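Local atomic coordinates of uncharacterized metal-dependent hydrolase (Pyrococcus furiosus, PDB entry 3ICJ), a protein that probably hydrolyses carbon-nitrogen bonds other than peptide bonds, as a zinc-binding member of the amidohydrolase family. Residues V114-V119 against E127-G132; G134-G139 against D160-L165; E154-I159 against V172-S177. All coordinates share one frame; numbering follows the deposited sequence.

Interaction 1: V114-V119 against E127-G132; sequences VDLRGV and ERVKKG
V114 and G132 bring the two backbones closest, with V114 CA 6.2 Å from G132 CA, where strand 114-115 passes the C-terminal end of helix 122-130. V114 CG1 lies 3.4 Å from R128 O, and its CG2 faces the G132 backbone. R128 carries the polar part of the contact. Its chain bends at chi2 (-105°) and chi3 (-86°), which swings the guanidinium side-on to the D115 carbonyl. NE and NH1 both donate to D115 O, each at 3.1 Å, and the oxygen lies in the guanidinium plane. V119 CG2 sits over one face of the group, 3.4 Å from R128 NH1. L116 CD2 slides past R128 CB at 3.7 Å and meets V129 CG2. D115 OD1 accepts from R117 N in an Asx turn, and the D115 carboxylate forms a salt bridge with the R117 guanidinium. A type II turn from L116 to V119 follows. A leucine in place of R128 would probably leave D115 O without these two donors and E124, the ionic partner of NH2, without its mate. The contact ties strand to helix in a beta-alpha-beta unit completed by strand 137-142. The R128 guanidinium thus serves the D115 carbonyl and the E124 carboxylate at once.

Interaction 2: G134-G139 against D160-L165; sequences GRIIFG and DRPVFL
I137 pairs with V163, F138 with F164 and G139 with L165, so strands 137-142 and 163-167 run side by side in the parallel sense. The axes of segments 137-139 and 163-165 come within 4.8 Å, at an angle of 7°. Three backbone bonds join them. I137 N donates to P162 O at 2.9 Å, F164 N to I137 O at 2.9 Å, and G139 N to F164 O at 3.1 Å. CA-H...O contacts fill in between. This is the tight part. On the face carrying I137, V163 and L165, I137 CD1 meets V163 CG2, and L165 CD2 lies 3.7 Å from G139 CA. That leucine methyl takes the place where a side chain on G139 would stand. Helix 122-130 covers this face through V129 and L125. On the other face F138 CD1 reaches F164 CB at 3.9 Å, and I210 of helix 200-214 touches both side chains. Just before the strands I136 crosses P162 at about a right angle, CG2 to CB 3.8 Å, and M179 of helix 177-183 touches both.

The solvent side is looser. R135 is exposed and turns away, and its guanidinium pairs with D219. R161 was modelled in two conformers, so its details are less certain. In the one described, NH2 donates to G134 O, which lies near the guanidinium plane, and to G132 O. I137 CD1 sits 3.5 Å over the centre of one guanidinium face. Chi1 of 68° places R161 CG between backbone N and carbonyl carbon, near R135 O. The chemistry divides along the strands: regular backbone bonds and buried apolar side chains hold the sheet, while an arginine, in that conformer, joins the entering loops through backbone carbonyls.

Interaction 3: E154-I159 against V172-S177; sequences EDLDVI and VAVMNS
D157 and S177 form a two-pronged polar contact. S177 N donates to D157 OD1 at 2.9 Å, and the bond is nearly straight at 170°. S177 OG donates to D157 OD2 at 2.8 Å. Both carboxylate oxygens use their syn lone pairs, so the serine backbone and hydroxyl together hold the carboxylate. R153 NE donates in turn to S177 OG. N176 lies just before, and its ND2 donates to L156 O at 3.3 Å. This donor stands above the carbonyl plane, while I159 N reaches the same oxygen from the opposite face and belongs to the type I turn from L156 to I159. The ND2 group also bonds R161 O.

N176 is the N-cap of helix 177-183, and its OD1 takes M179 N as well as V163 N. Chi1 of 67° turns the amide back beside its own backbone, where OD1 meets the start of the helix. The negative D157 carboxylate at this helix start is likely to be favoured by the helix dipole.

Apolar packing lies further out. L156 CB meets N176 CB at 3.7 Å. L156 CD1 rests 3.8 Å from V174 CG1 and close to its CG2, the two side chains crossing obliquely. L156 also touches V163 and L165 of the neighbouring strand and L125 of helix 122-130.

Overall arrangement
The three contacts lie in one small alpha/beta lobe, away from the zinc site. Their centres are about 11 Å (interactions 1 and 2), 13 Å (1 and 3) and 9 Å (2 and 3) apart. All reach one mixed sheet, in which strands 114-115, 137-142, 163-167 and 172-175 are successive neighbours. The first three run parallel and the fourth antiparallel. Interaction 1 closes along the chain before the others open, whereas the segments of interactions 2 and 3 alternate. Helix 122-130 supplies a segment of interaction 1 and packs on I137 and V163 of interaction 2 and on L156 and I159 of interaction 3. Together they join one face of the sheet to this helix.

Interaction 1: V114-V119 against E127-G132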
ATOM      1  N   VAL A 114       3.532  15.243  13.423  1.00 39.21           N
ATOM      2  CA  VAL A 114       3.346  16.689  13.497  1.00 39.20           C
ATOM      3  C   VAL A 114       3.700  17.301  12.141  1.00 35.53           C
ATOM      4  O   VAL A 114       4.800  17.092  11.632  1.00 36.08           O
ATOM      5  CB  VAL A 114       4.187  17.325  14.650  1.00 40.20           C
ATOM      6  CG1 VAL A 114       4.106  18.857  14.599  1.00 42.90           C
ATOM      7  CG2 VAL A 114       3.706  16.818  16.016  1.00 41.60           C
ATOM      8  N   ASP A 115       2.753  18.043  11.568  1.00 35.17           N
ATOM      9  CA  ASP A 115       2.918  18.732  10.280  1.00 37.58           C
ATOM     10  C   ASP A 115       3.680  20.064  10.415  1.00 39.43           C
ATOM     11  O   ASP A 115       3.161  21.031  10.981  1.00 39.98           O
ATOM     12  CB  ASP A 115       1.531  18.970   9.658  1.00 37.46           C
ATOM     13  CG  ASP A 115       1.585  19.329   8.176  1.00 38.99           C
ATOM     14  OD1 ASP A 115       2.678  19.621   7.637  1.00 33.74           O
ATOM     15  OD2 ASP A 115       0.508  19.324   7.543  1.00 41.22           O
ATOM     16  N   LEU A 116       4.899  20.105   9.867  1.00 44.91           N
ATOM     17  CA  LEU A 116       5.788  21.278   9.969  1.00 44.55           C
ATOM     18  C   LEU A 116       6.048  21.979   8.634  1.00 47.43           C
ATOM     19  O   LEU A 116       7.019  22.732   8.513  1.00 48.90           O
ATOM     20  CB  LEU A 116       7.141  20.909  10.602  1.00 40.89           C
ATOM     21  CG  LEU A 116       7.235  20.326  12.014  1.00 44.35           C
ATOM     22  CD1 LEU A 116       8.688  19.948  12.345  1.00 30.91           C
ATOM     23  CD2 LEU A 116       6.666  21.284  13.067  1.00 39.44           C
ATOM     24  N   ARG A 117       5.203  21.728   7.637  1.00 44.79           N
ATOM     25  CA  ARG A 117       5.351  22.364   6.324  1.00 48.01           C
ATOM     26  C   ARG A 117       4.951  23.841   6.386  1.00 49.29           C
ATOM     27  O   ARG A 117       3.897  24.180   6.929  1.00 52.59           O
ATOM     28  CB  ARG A 117       4.522  21.629   5.261  1.00 47.11           C
ATOM     29  CG  ARG A 117       5.071  20.259   4.877  1.00 43.62           C
ATOM     30  CD  ARG A 117       4.122  19.518   3.957  1.00 41.42           C
ATOM     31  NE  ARG A 117       2.935  19.029   4.660  1.00 36.37           N
ATOM     32  CZ  ARG A 117       1.825  18.605   4.061  1.00 46.87           C
ATOM     33  NH1 ARG A 117       1.735  18.606   2.735  1.00 46.08           N
ATOM     34  NH2 ARG A 117       0.797  18.180   4.789  1.00 38.80           N
ATOM     35  N   GLY A 118       5.806  24.707   5.847  1.00 48.75           N
ATOM     36  CA  GLY A 118       5.538  26.146   5.804  1.00 48.86           C
ATOM     37  C   GLY A 118       5.778  26.908   7.100  1.00 51.35           C
ATOM     38  O   GLY A 118       5.329  28.050   7.233  1.00 53.73           O
ATOM     39  N   VAL A 119       6.482  26.289   8.051  1.00 51.96           N
ATOM     40  CA  VAL A 119       6.845  26.936   9.325  1.00 51.99           C
ATOM     41  C   VAL A 119       7.929  28.000   9.103  1.00 52.61           C
ATOM     42  O   VAL A 119       8.988  27.708   8.534  1.00 53.34           O
ATOM     43  CB  VAL A 119       7.314  25.904  10.390  1.00 49.94           C
ATOM     44  CG1 VAL A 119       7.875  26.594  11.592  1.00 51.84           C
ATOM     45  CG2 VAL A 119       6.171  25.031  10.826  1.00 52.52           C
ATOM     46  N   GLU A 127       6.846  25.444  18.955  1.00 34.35           N
ATOM     47  CA  GLU A 127       5.422  25.432  19.367  1.00 37.21           C
ATOM     48  C   GLU A 127       4.609  24.291  18.764  1.00 34.87           C
ATOM     49  O   GLU A 127       3.786  23.678  19.454  1.00 34.32           O
ATOM     50  CB  GLU A 127       4.717  26.764  19.040  1.00 38.42           C
ATOM     51  CG  GLU A 127       4.349  27.610  20.252  1.00 49.46           C
ATOM     52  CD  GLU A 127       5.480  28.515  20.714  1.00 60.17           C
ATOM     53  OE1 GLU A 127       6.528  27.995  21.169  1.00 63.37           O
ATOM     54  OE2 GLU A 127       5.314  29.755  20.635  1.00 66.53           O
ATOM     55  N   ARG A 128       4.826  24.024  17.476  1.00 36.11           N
ATOM     56  CA  ARG A 128       4.082  22.978  16.773  1.00 39.35           C
ATOM     57  C   ARG A 128       4.488  21.589  17.258  1.00 38.36           C
ATOM     58  O   ARG A 128       3.633  20.720  17.417  1.00 41.29           O
ATOM     59  CB  ARG A 128       4.253  23.104  15.258  1.00 42.13           C
ATOM     60  CG  ARG A 128       3.602  24.343  14.661  1.00 47.34           C
ATOM     61  CD  ARG A 128       2.314  24.039  13.916  1.00 56.18           C
ATOM     62  NE  ARG A 128       2.582  23.668  12.527  1.00 55.46           N
ATOM     63  CZ  ARG A 128       2.712  24.534  11.522  1.00 52.44           C
ATOM     64  NH1 ARG A 128       2.955  24.080  10.301  1.00 53.00           N
ATOM     65  NH2 ARG A 128       2.602  25.846  11.728  1.00 45.24           N
ATOM     66  N   VAL A 129       5.784  21.405  17.517  1.00 37.02           N
ATOM     67  CA  VAL A 129       6.318  20.149  18.048  1.00 40.12           C
ATOM     68  C   VAL A 129       5.777  19.887  19.462  1.00 44.85           C
ATOM     69  O   VAL A 129       5.329  18.776  19.757  1.00 44.41           O
ATOM     70  CB  VAL A 129       7.881  20.089  17.996  1.00 39.24           C
ATOM     71  CG1 VAL A 129       8.407  18.781  18.557  1.00 36.71           C
ATOM     72  CG2 VAL A 129       8.371  20.216  16.583  1.00 33.03           C
ATOM     73  N   LYS A 130       5.771  20.921  20.305  1.00 42.50           N
ATOM     74  CA  LYS A 130       5.243  20.821  21.675  1.00 45.03           C
ATOM     75  C   LYS A 130       3.779  20.390  21.730  1.00 45.04           C
ATOM     76  O   LYS A 130       3.356  19.781  22.712  1.00 50.53           O
ATOM     77  CB  LYS A 130       5.418  22.140  22.438  1.00 45.33           C
ATOM     78  CG  LYS A 130       6.745  22.293  23.169  1.00 46.56           C
ATOM     79  CD  LYS A 130       6.843  23.678  23.799  1.00 53.28           C
ATOM     80  CE  LYS A 130       8.197  23.911  24.459  1.00 56.55           C
ATOM     81  NZ  LYS A 130       8.352  25.319  24.939  1.00 49.80           N
ATOM     82  N   LYS A 131       3.016  20.700  20.676  1.00 44.41           N
ATOM     83  CA  LYS A 131       1.600  20.317  20.582  1.00 42.34           C
ATOM     84  C   LYS A 131       1.365  18.875  20.106  1.00 41.57           C
ATOM     85  O   LYS A 131       0.223  18.496  19.852  1.00 46.74           O
ATOM     86  CB  LYS A 131       0.824  21.286  19.680  1.00 40.13           C
ATOM     87  CG  LYS A 131       0.529  22.633  20.291  1.00 39.96           C
ATOM     88  CD  LYS A 131      -0.462  23.402  19.426  1.00 44.60           C
ATOM     89  CE  LYS A 131      -1.140  24.523  20.196  1.00 44.19           C
ATOM     90  NZ  LYS A 131      -0.206  25.657  20.441  1.00 42.65           N
ATOM     91  N   GLY A 132       2.431  18.080  19.983  1.00 47.26           N
ATOM     92  CA  GLY A 132       2.316  16.645  19.655  1.00 46.00           C
ATOM     93  C   GLY A 132       2.049  15.799  20.895  1.00 49.45           C
ATOM     94  O   GLY A 132       2.611  16.061  21.963  1.00 49.38           O
TER

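Interaction 2: G134-G139 against D160-L165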
ATOM      1  N   GLY A 134       2.354  12.191  21.390  1.00 50.12           N
ATOM      2  CA  GLY A 134       3.134  10.973  21.664  1.00 47.98           C
ATOM      3  C   GLY A 134       4.184  11.045  22.776  1.00 48.81           C
ATOM      4  O   GLY A 134       4.734  12.119  23.073  1.00 45.11           O
ATOM      5  N   ARG A 135       4.469   9.891  23.391  1.00 48.65           N
ATOM      6  CA  ARG A 135       5.595   9.762  24.337  1.00 45.30           C
ATOM      7  C   ARG A 135       6.893  10.084  23.593  1.00 44.30           C
ATOM      8  O   ARG A 135       7.845  10.599  24.189  1.00 45.67           O
ATOM      9  CB  ARG A 135       5.646   8.374  25.006  1.00 44.87           C
ATOM     10  CG  ARG A 135       5.375   7.208  24.067  1.00 49.71           C
ATOM     11  CD  ARG A 135       5.436   5.831  24.742  1.00 48.95           C
ATOM     12  NE  ARG A 135       5.904   4.840  23.772  1.00 40.90           N
ATOM     13  CZ  ARG A 135       7.189   4.596  23.503  1.00 45.20           C
ATOM     14  NH1 ARG A 135       8.157   5.245  24.139  1.00 44.39           N
ATOM     15  NH2 ARG A 135       7.521   3.697  22.594  1.00 37.24           N
ATOM     16  N   ILE A 136       6.896   9.782  22.289  1.00 37.75           N
ATOM     17  CA  ILE A 136       7.866  10.304  21.314  1.00 42.34           C
ATOM     18  C   ILE A 136       7.114  11.146  20.272  1.00 40.79           C
ATOM     19  O   ILE A 136       6.049  10.739  19.799  1.00 36.91           O
ATOM     20  CB  ILE A 136       8.642   9.165  20.607  1.00 37.05           C
ATOM     21  CG1 ILE A 136       9.340   8.285  21.646  1.00 47.12           C
ATOM     22  CG2 ILE A 136       9.694   9.730  19.652  1.00 37.60           C
ATOM     23  CD1 ILE A 136       9.372   6.841  21.288  1.00 50.05           C
ATOM     24  N   ILE A 137       7.661  12.322  19.939  1.00 40.35           N
ATOM     25  CA  ILE A 137       7.069  13.205  18.927  1.00 40.21           C
ATOM     26  C   ILE A 137       7.785  13.051  17.592  1.00 39.76           C
ATOM     27  O   ILE A 137       8.954  13.414  17.474  1.00 44.58           O
ATOM     28  CB  ILE A 137       7.108  14.708  19.336  1.00 39.40           C
ATOM     29  CG1 ILE A 137       6.432  14.933  20.693  1.00 41.86           C
ATOM     30  CG2 ILE A 137       6.441  15.577  18.263  1.00 30.93           C
ATOM     31  CD1 ILE A 137       6.853  16.227  21.365  1.00 37.88           C
ATOM     32  N   PHE A 138       7.066  12.527  16.603  1.00 39.88           N
ATOM     33  CA  PHE A 138       7.533  12.438  15.222  1.00 36.45           C
ATOM     34  C   PHE A 138       6.900  13.543  14.391  1.00 37.97           C
ATOM     35  O   PHE A 138       5.732  13.869  14.569  1.00 32.57           O
ATOM     36  CB  PHE A 138       7.208  11.062  14.615  1.00 37.29           C
ATOM     37  CG  PHE A 138       7.878   9.914  15.334  1.00 39.34           C
ATOM     38  CD1 PHE A 138       9.231   9.634  15.124  1.00 48.31           C
ATOM     39  CD2 PHE A 138       7.167   9.132  16.238  1.00 44.24           C
ATOM     40  CE1 PHE A 138       9.864   8.576  15.797  1.00 47.54           C
ATOM     41  CE2 PHE A 138       7.787   8.072  16.917  1.00 50.04           C
ATOM     42  CZ  PHE A 138       9.141   7.794  16.693  1.00 45.74           C
ATOM     43  N   GLY A 139       7.689  14.116  13.489  1.00 37.63           N
ATOM     44  CA  GLY A 139       7.213  15.185  12.616  1.00 41.74           C
ATOM     45  C   GLY A 139       7.954  15.208  11.296  1.00 39.53           C
ATOM     46  O   GLY A 139       8.917  14.466  11.113  1.00 33.66           O
ATOM     47  N   ASP A 160      10.797  18.220  26.603  1.00 44.43           N
ATOM     48  CA  ASP A 160      11.281  17.178  27.531  1.00 48.42           C
ATOM     49  C   ASP A 160      10.922  15.713  27.169  1.00 48.49           C
ATOM     50  O   ASP A 160      10.892  14.830  28.041  1.00 51.97           O
ATOM     51  CB  ASP A 160      10.940  17.525  28.994  1.00 45.49           C
ATOM     52  CG  ASP A 160       9.452  17.420  29.305  1.00 54.93           C
ATOM     53  OD1 ASP A 160       8.623  17.264  28.374  1.00 52.15           O
ATOM     54  OD2 ASP A 160       9.109  17.493  30.507  1.00 61.65           O
ATOM     55  N   ARG A 161      10.580  15.465  25.917  1.00 44.99           N
ATOM     56  CA  ARG A 161      10.515  14.098  25.448  0.50 46.79           C
ATOM     57  C   ARG A 161      11.185  13.868  24.108  1.00 44.09           C
ATOM     58  O   ARG A 161      11.499  14.848  23.452  1.00 42.48           O
ATOM     59  CB  ARG A 161       9.078  13.590  25.441  0.50 48.74           C
ATOM     60  CG  ARG A 161       8.168  14.226  24.429  0.50 52.66           C
ATOM     61  CD  ARG A 161       6.719  14.020  24.846  0.50 55.70           C
ATOM     62  NE  ARG A 161       5.999  15.281  24.905  0.50 57.73           N
ATOM     63  CZ  ARG A 161       4.897  15.540  24.219  0.50 58.32           C
ATOM     64  NH1 ARG A 161       4.312  16.723  24.324  0.50 54.80           N
ATOM     65  NH2 ARG A 161       4.371  14.622  23.439  0.50 54.00           N
ATOM     66  N   PRO A 162      11.399  12.621  23.708  1.00 42.84           N
ATOM     67  CA  PRO A 162      12.127  12.396  22.444  1.00 45.47           C
ATOM     68  C   PRO A 162      11.408  12.993  21.245  1.00 42.42           C
ATOM     69  O   PRO A 162      10.180  12.974  21.173  1.00 43.54           O
ATOM     70  CB  PRO A 162      12.188  10.869  22.319  1.00 41.21           C
ATOM     71  CG  PRO A 162      12.095  10.387  23.709  1.00 48.64           C
ATOM     72  CD  PRO A 162      11.178  11.342  24.417  1.00 40.44           C
ATOM     73  N   VAL A 163      12.195  13.556  20.339  1.00 43.44           N
ATOM     74  CA  VAL A 163      11.688  14.288  19.190  1.00 39.14           C
ATOM     75  C   VAL A 163      12.484  13.827  17.973  1.00 41.04           C
ATOM     76  O   VAL A 163      13.700  13.682  18.053  1.00 45.41           O
ATOM     77  CB  VAL A 163      11.825  15.821  19.428  1.00 39.69           C
ATOM     78  CG1 VAL A 163      11.814  16.582  18.139  1.00 37.87           C
ATOM     79  CG2 VAL A 163      10.700  16.338  20.355  1.00 34.71           C
ATOM     80  N   PHE A 164      11.808  13.567  16.855  1.00 36.76           N
ATOM     81  CA  PHE A 164      12.505  13.129  15.644  1.00 38.00           C
ATOM     82  C   PHE A 164      11.760  13.737  14.466  1.00 39.03           C
ATOM     83  O   PHE A 164      10.599  13.392  14.217  1.00 36.88           O
ATOM     84  CB  PHE A 164      12.527  11.593  15.578  1.00 34.83           C
ATOM     85  CG  PHE A 164      13.272  11.029  14.379  1.00 40.35           C
ATOM     86  CD1 PHE A 164      14.582  10.597  14.509  1.00 36.70           C
ATOM     87  CD2 PHE A 164      12.657  10.916  13.135  1.00 42.20           C
ATOM     88  CE1 PHE A 164      15.274  10.077  13.421  1.00 43.73           C
ATOM     89  CE2 PHE A 164      13.344  10.397  12.035  1.00 45.94           C
ATOM     90  CZ  PHE A 164      14.653   9.979  12.181  1.00 38.05           C
ATOM     91  N   LEU A 165      12.418  14.654  13.759  1.00 35.14           N
ATOM     92  CA  LEU A 165      11.745  15.485  12.752  1.00 37.12           C
ATOM     93  C   LEU A 165      12.385  15.414  11.366  1.00 38.45           C
ATOM     94  O   LEU A 165      13.503  15.876  11.177  1.00 40.64           O
ATOM     95  CB  LEU A 165      11.710  16.950  13.205  1.00 32.31           C
ATOM     96  CG  LEU A 165      11.190  17.276  14.608  1.00 37.70           C
ATOM     97  CD1 LEU A 165      11.481  18.731  14.949  1.00 33.67           C
ATOM     98  CD2 LEU A 165       9.710  16.990  14.742  1.00 34.99           C
TER

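Interaction 3: E154-I159 against V172-S177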
ATOM      1  N   GLU A 154      20.049  21.399  20.051  1.00 36.16           N
ATOM      2  CA  GLU A 154      19.940  22.415  21.096  1.00 36.39           C
ATOM      3  C   GLU A 154      18.592  23.174  21.094  1.00 37.50           C
ATOM      4  O   GLU A 154      18.027  23.433  22.163  1.00 39.53           O
ATOM      5  CB  GLU A 154      21.139  23.375  21.023  1.00 36.27           C
ATOM      6  CG  GLU A 154      20.951  24.687  21.766  1.00 46.73           C
ATOM      7  CD  GLU A 154      22.243  25.261  22.288  1.00 55.30           C
ATOM      8  OE1 GLU A 154      23.328  24.769  21.889  1.00 54.55           O
ATOM      9  OE2 GLU A 154      22.165  26.205  23.103  1.00 55.17           O
ATOM     10  N   ASP A 155      18.071  23.504  19.911  1.00 36.65           N
ATOM     11  CA  ASP A 155      16.736  24.133  19.791  1.00 41.21           C
ATOM     12  C   ASP A 155      15.631  23.218  20.325  1.00 42.90           C
ATOM     13  O   ASP A 155      14.674  23.678  20.952  1.00 42.58           O
ATOM     14  CB  ASP A 155      16.424  24.479  18.329  1.00 38.26           C
ATOM     15  CG  ASP A 155      17.439  25.435  17.723  1.00 38.74           C
ATOM     16  OD1 ASP A 155      17.606  26.545  18.261  1.00 34.75           O
ATOM     17  OD2 ASP A 155      18.069  25.085  16.701  1.00 35.58           O
ATOM     18  N   LEU A 156      15.779  21.919  20.078  1.00 40.19           N
ATOM     19  CA  LEU A 156      14.742  20.949  20.420  1.00 40.11           C
ATOM     20  C   LEU A 156      14.914  20.359  21.819  1.00 44.14           C
ATOM     21  O   LEU A 156      14.034  19.637  22.306  1.00 43.22           O
ATOM     22  CB  LEU A 156      14.688  19.836  19.372  1.00 41.88           C
ATOM     23  CG  LEU A 156      14.594  20.260  17.906  1.00 38.44           C
ATOM     24  CD1 LEU A 156      14.808  19.057  17.021  1.00 41.90           C
ATOM     25  CD2 LEU A 156      13.254  20.916  17.611  1.00 36.83           C
ATOM     26  N   ASP A 157      16.040  20.669  22.466  1.00 40.98           N
ATOM     27  CA  ASP A 157      16.275  20.227  23.843  1.00 44.89           C
ATOM     28  C   ASP A 157      15.394  20.937  24.871  1.00 43.62           C
ATOM     29  O   ASP A 157      15.382  20.540  26.036  1.00 46.64           O
ATOM     30  CB  ASP A 157      17.754  20.355  24.230  1.00 46.67           C
ATOM     31  CG  ASP A 157      18.570  19.127  23.857  1.00 47.88           C
ATOM     32  OD1 ASP A 157      17.980  18.108  23.440  1.00 42.34           O
ATOM     33  OD2 ASP A 157      19.810  19.191  23.983  1.00 51.94           O
ATOM     34  N   VAL A 158      14.661  21.974  24.450  1.00 40.37           N
ATOM     35  CA  VAL A 158      13.667  22.620  25.328  1.00 42.59           C
ATOM     36  C   VAL A 158      12.416  21.737  25.561  1.00 39.90           C
ATOM     37  O   VAL A 158      11.698  21.918  26.543  1.00 42.26           O
ATOM     38  CB  VAL A 158      13.268  24.073  24.865  1.00 41.54           C
ATOM     39  CG1 VAL A 158      14.491  24.999  24.798  1.00 36.84           C
ATOM     40  CG2 VAL A 158      12.508  24.050  23.546  1.00 38.59           C
ATOM     41  N   ILE A 159      12.185  20.782  24.662  1.00 43.52           N
ATOM     42  CA  ILE A 159      11.080  19.809  24.751  1.00 41.71           C
ATOM     43  C   ILE A 159      11.535  18.580  25.551  1.00 42.90           C
ATOM     44  O   ILE A 159      12.540  17.951  25.206  1.00 39.75           O
ATOM     45  CB  ILE A 159      10.624  19.393  23.326  1.00 41.10           C
ATOM     46  CG1 ILE A 159      10.155  20.631  22.553  1.00 36.49           C
ATOM     47  CG2 ILE A 159       9.531  18.317  23.378  1.00 38.12           C
ATOM     48  CD1 ILE A 159      10.435  20.571  21.087  1.00 42.56           C
ATOM     49  N   VAL A 172      16.822  13.765   5.191  1.00 32.30           N
ATOM     50  CA  VAL A 172      17.527  14.314   6.379  1.00 36.94           C
ATOM     51  C   VAL A 172      16.542  14.372   7.565  1.00 37.77           C
ATOM     52  O   VAL A 172      15.340  14.572   7.355  1.00 41.14           O
ATOM     53  CB  VAL A 172      18.092  15.761   6.114  1.00 36.09           C
ATOM     54  CG1 VAL A 172      18.830  16.325   7.341  1.00 31.88           C
ATOM     55  CG2 VAL A 172      19.011  15.823   4.868  1.00 35.86           C
ATOM     56  N   ALA A 173      17.031  14.203   8.798  1.00 36.62           N
ATOM     57  CA  ALA A 173      16.199  14.417   9.979  1.00 34.11           C
ATOM     58  C   ALA A 173      16.976  15.115  11.092  1.00 38.04           C
ATOM     59  O   ALA A 173      18.191  14.999  11.154  1.00 39.27           O
ATOM     60  CB  ALA A 173      15.633  13.096  10.479  1.00 31.10           C
ATOM     61  N   VAL A 174      16.272  15.858  11.941  1.00 34.97           N
ATOM     62  CA  VAL A 174      16.866  16.433  13.153  1.00 39.99           C
ATOM     63  C   VAL A 174      16.207  15.807  14.380  1.00 38.52           C
ATOM     64  O   VAL A 174      15.008  15.489  14.360  1.00 35.34           O
ATOM     65  CB  VAL A 174      16.819  18.010  13.168  1.00 33.04           C
ATOM     66  CG1 VAL A 174      15.380  18.539  13.303  1.00 36.03           C
ATOM     67  CG2 VAL A 174      17.737  18.601  14.265  1.00 35.19           C
ATOM     68  N   MET A 175      16.998  15.609  15.436  1.00 39.12           N
ATOM     69  CA  MET A 175      16.492  15.037  16.685  1.00 43.23           C
ATOM     70  C   MET A 175      17.044  15.783  17.911  1.00 46.55           C
ATOM     71  O   MET A 175      18.046  16.502  17.807  1.00 44.42           O
ATOM     72  CB  MET A 175      16.764  13.509  16.743  1.00 37.36           C
ATOM     73  CG  MET A 175      18.245  13.096  16.827  1.00 47.56           C
ATOM     74  SD  MET A 175      18.529  11.317  16.546  1.00 37.10           S
ATOM     75  CE  MET A 175      18.545  11.280  14.777  1.00 38.06           C
ATOM     76  N   ASN A 176      16.386  15.646  19.062  1.00 40.84           N
ATOM     77  CA  ASN A 176      16.972  16.201  20.291  1.00 37.84           C
ATOM     78  C   ASN A 176      17.850  15.165  21.009  1.00 40.14           C
ATOM     79  O   ASN A 176      18.028  14.045  20.496  1.00 35.96           O
ATOM     80  CB  ASN A 176      15.919  16.845  21.205  1.00 36.52           C
ATOM     81  CG  ASN A 176      14.946  15.850  21.781  1.00 40.52           C
ATOM     82  OD1 ASN A 176      15.049  14.637  21.552  1.00 34.03           O
ATOM     83  ND2 ASN A 176      13.981  16.359  22.541  1.00 35.65           N
ATOM     84  N   SER A 177      18.402  15.546  22.165  1.00 34.64           N
ATOM     85  CA  SER A 177      19.327  14.697  22.929  1.00 39.43           C
ATOM     86  C   SER A 177      18.716  13.400  23.443  1.00 38.80           C
ATOM     87  O   SER A 177      19.361  12.347  23.368  1.00 44.41           O
ATOM     88  CB  SER A 177      19.956  15.471  24.094  1.00 31.19           C
ATOM     89  OG  SER A 177      20.726  16.553  23.598  1.00 37.89           O
TER